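Local coordinates for stringent starvation protein A homolog (Haemophilus influenzae, PDB 3LYK) that probably forms an equimolar complex with the RNA polymerase holoenzyme, but not with the core enzyme, and has a glutathione S-transferase fold, at residues M99-I102 with E103-Y107. Residues are numbered along the deposited sequence; the frame is centred on the assembly and turned at random.
Sequences MLRI and EQDWY
Ile-102 touches two aromatic rings further along the helix with its CG2 methyl, 4.0 Å from Trp-106 CE3 and 3.7 Å from Tyr-107 CE1, meeting each obliquely; a beta-branched residue can do this with a single methyl. With CG2 anti to the backbone N, this branch runs beside the residue's own carbonyl toward both rings, while CG1 extends past the six-membered part of the indole. The carbonyl O of Ile-102 is shared as well: Trp-106 N donates to it at 2.8 Å and Tyr-107 N at 3.3 Å, longer but no more bent. The second bond spans five residues, a pi-type widening of an otherwise alpha-helical ladder. Helix 89-115 is the first long helix of the all-helical C-terminal domain of the GST fold, and its apolar side packs on helix 152-165, where the bulk of Trp-106 suits a buried place against Leu-160. Tyr-107 is also buried, and tyrosine fits because its ring packs on Ile-102 while Tyr-156 O and Gln-20 NE2 satisfy its hydroxyl. Leu-100 lies alongside Gln-104, CD1 3.4 Å from OE1. Arg-101 NE and Asp-105 OD1, 4.4 Å apart, suit the dimer interface: both bond to the hydroxyl of Tyr-52 of the second subunit, which bridges these opposite charges.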
HETATM    1  N   MSE B  99      -2.066  -8.474   4.954  1.00 21.61           N
HETATM    2  CA  MSE B  99      -1.021  -8.388   3.958  1.00 21.33           C
HETATM    3  C   MSE B  99       0.063  -7.437   4.362  1.00 22.19           C
HETATM    4  O   MSE B  99       1.265  -7.755   4.264  1.00 20.44           O
HETATM    5  CB  MSE B  99      -1.616  -8.003   2.587  1.00 20.69           C
HETATM    6  CG  MSE B  99      -2.320  -9.225   1.920  1.00 23.55           C
HETATM    7 SE   MSE B  99      -3.169  -8.735   0.211  1.00 34.50          SE
HETATM    8  CE  MSE B  99      -5.000  -8.314   0.661  1.00 23.55           C
ATOM      9  N   LEU B 100      -0.354  -6.247   4.809  1.00 22.76           N
ATOM     10  CA  LEU B 100       0.581  -5.242   5.253  1.00 23.58           C
ATOM     11  C   LEU B 100       1.464  -5.798   6.366  1.00 23.68           C
ATOM     12  O   LEU B 100       2.680  -5.563   6.364  1.00 24.37           O
ATOM     13  CB  LEU B 100      -0.144  -4.011   5.788  1.00 24.18           C
ATOM     14  CG  LEU B 100       0.777  -2.995   6.483  1.00 27.43           C
ATOM     15  CD1 LEU B 100       1.658  -2.331   5.460  1.00 31.18           C
ATOM     16  CD2 LEU B 100      -0.045  -1.889   7.232  1.00 31.56           C
ATOM     17  N   ARG B 101       0.853  -6.507   7.303  1.00 23.83           N
ATOM     18  CA  ARG B 101       1.579  -7.040   8.448  1.00 25.38           C
ATOM     19  C   ARG B 101       2.544  -8.174   8.056  1.00 26.53           C
ATOM     20  O   ARG B 101       3.662  -8.251   8.588  1.00 27.43           O
ATOM     21  CB  ARG B 101       0.618  -7.530   9.515  1.00 24.96           C
ATOM     22  CG  ARG B 101      -0.119  -6.366  10.253  1.00 28.44           C
ATOM     23  CD  ARG B 101      -1.126  -6.868  11.252  1.00 30.55           C
ATOM     24  NE  ARG B 101      -0.536  -7.891  12.103  1.00 37.99           N
ATOM     25  CZ  ARG B 101      -1.083  -9.075  12.353  1.00 41.23           C
ATOM     26  NH1 ARG B 101      -2.276  -9.378  11.861  1.00 44.52           N
ATOM     27  NH2 ARG B 101      -0.438  -9.964  13.104  1.00 44.06           N
ATOM     28  N   ILE B 102       2.109  -9.048   7.148  1.00 25.81           N
ATOM     29  CA  ILE B 102       3.006 -10.069   6.609  1.00 25.84           C
ATOM     30  C   ILE B 102       4.238  -9.426   6.026  1.00 26.00           C
ATOM     31  O   ILE B 102       5.359  -9.744   6.420  1.00 24.78           O
ATOM     32  CB  ILE B 102       2.283 -11.005   5.622  1.00 25.38           C
ATOM     33  CG1 ILE B 102       1.301 -11.840   6.427  1.00 23.74           C
ATOM     34  CG2 ILE B 102       3.310 -11.884   4.838  1.00 24.87           C
ATOM     35  CD1 ILE B 102       0.176 -12.437   5.601  1.00 26.29           C
ATOM     36  N   GLU B 103       4.013  -8.471   5.142  1.00 27.15           N
ATOM     37  CA  GLU B 103       5.060  -7.747   4.472  1.00 29.23           C
ATOM     38  C   GLU B 103       5.971  -6.988   5.456  1.00 29.84           C
ATOM     39  O   GLU B 103       7.206  -7.024   5.322  1.00 30.73           O
ATOM     40  CB  GLU B 103       4.429  -6.780   3.476  1.00 30.12           C
ATOM     41  CG  GLU B 103       5.232  -6.527   2.236  1.00 35.37           C
ATOM     42  CD  GLU B 103       6.102  -5.307   2.363  1.00 43.26           C
ATOM     43  OE1 GLU B 103       5.711  -4.381   3.114  1.00 48.65           O
ATOM     44  OE2 GLU B 103       7.176  -5.257   1.716  1.00 44.34           O
ATOM     45  N   GLN B 104       5.379  -6.356   6.463  1.00 28.83           N
ATOM     46  CA  GLN B 104       6.133  -5.526   7.390  1.00 29.76           C
ATOM     47  C   GLN B 104       6.932  -6.342   8.396  1.00 28.68           C
ATOM     48  O   GLN B 104       8.093  -6.051   8.649  1.00 28.26           O
ATOM     49  CB  GLN B 104       5.168  -4.593   8.147  1.00 30.73           C
ATOM     50  CG  GLN B 104       5.709  -3.225   8.326  1.00 36.29           C
ATOM     51  CD  GLN B 104       4.582  -2.173   8.399  1.00 42.25           C
ATOM     52  OE1 GLN B 104       4.282  -1.490   7.407  1.00 43.77           O
ATOM     53  NE2 GLN B 104       3.962  -2.057   9.563  1.00 40.18           N
ATOM     54  N   ASP B 105       6.293  -7.350   8.968  1.00 28.05           N
ATOM     55  CA  ASP B 105       6.862  -8.158  10.035  1.00 28.86           C
ATOM     56  C   ASP B 105       7.714  -9.360   9.528  1.00 29.69           C
ATOM     57  O   ASP B 105       8.794  -9.614  10.069  1.00 30.82           O
ATOM     58  CB  ASP B 105       5.757  -8.729  10.933  1.00 28.31           C
ATOM     59  CG  ASP B 105       4.901  -7.643  11.628  1.00 31.33           C
ATOM     60  OD1 ASP B 105       3.898  -8.018  12.277  1.00 32.96           O
ATOM     61  OD2 ASP B 105       5.208  -6.442  11.536  1.00 32.45           O
ATOM     62  N   TRP B 106       7.229 -10.115   8.526  1.00 27.84           N
ATOM     63  CA  TRP B 106       7.943 -11.329   8.096  1.00 26.75           C
ATOM     64  C   TRP B 106       8.925 -11.119   6.970  1.00 26.51           C
ATOM     65  O   TRP B 106      10.030 -11.641   7.036  1.00 27.28           O
ATOM     66  CB  TRP B 106       6.979 -12.443   7.739  1.00 26.35           C
ATOM     67  CG  TRP B 106       6.179 -12.929   8.889  1.00 26.83           C
ATOM     68  CD1 TRP B 106       6.429 -12.717  10.225  1.00 30.36           C
ATOM     69  CD2 TRP B 106       5.035 -13.772   8.826  1.00 27.35           C
ATOM     70  NE1 TRP B 106       5.479 -13.351  10.989  1.00 30.73           N
ATOM     71  CE2 TRP B 106       4.614 -14.009  10.156  1.00 30.34           C
ATOM     72  CE3 TRP B 106       4.324 -14.372   7.769  1.00 28.12           C
ATOM     73  CZ2 TRP B 106       3.497 -14.798  10.459  1.00 32.34           C
ATOM     74  CZ3 TRP B 106       3.222 -15.160   8.067  1.00 30.28           C
ATOM     75  CH2 TRP B 106       2.813 -15.365   9.398  1.00 30.70           C
ATOM     76  N   TYR B 107       8.567 -10.336   5.946  1.00 25.45           N
ATOM     77  CA  TYR B 107       9.442 -10.149   4.801  1.00 24.57           C
ATOM     78  C   TYR B 107      10.872  -9.657   5.103  1.00 26.08           C
ATOM     79  O   TYR B 107      11.819 -10.101   4.417  1.00 25.49           O
ATOM     80  CB  TYR B 107       8.762  -9.318   3.699  1.00 23.91           C
ATOM     81  CG  TYR B 107       7.771 -10.090   2.803  1.00 21.99           C
ATOM     82  CD1 TYR B 107       7.044 -11.175   3.286  1.00 18.94           C
ATOM     83  CD2 TYR B 107       7.581  -9.721   1.462  1.00 23.11           C
ATOM     84  CE1 TYR B 107       6.145 -11.888   2.481  1.00 19.69           C
ATOM     85  CE2 TYR B 107       6.666 -10.419   0.643  1.00 22.85           C
ATOM     86  CZ  TYR B 107       5.962 -11.507   1.172  1.00 22.68           C
ATOM     87  OH  TYR B 107       5.086 -12.213   0.371  1.00 22.05           O
TER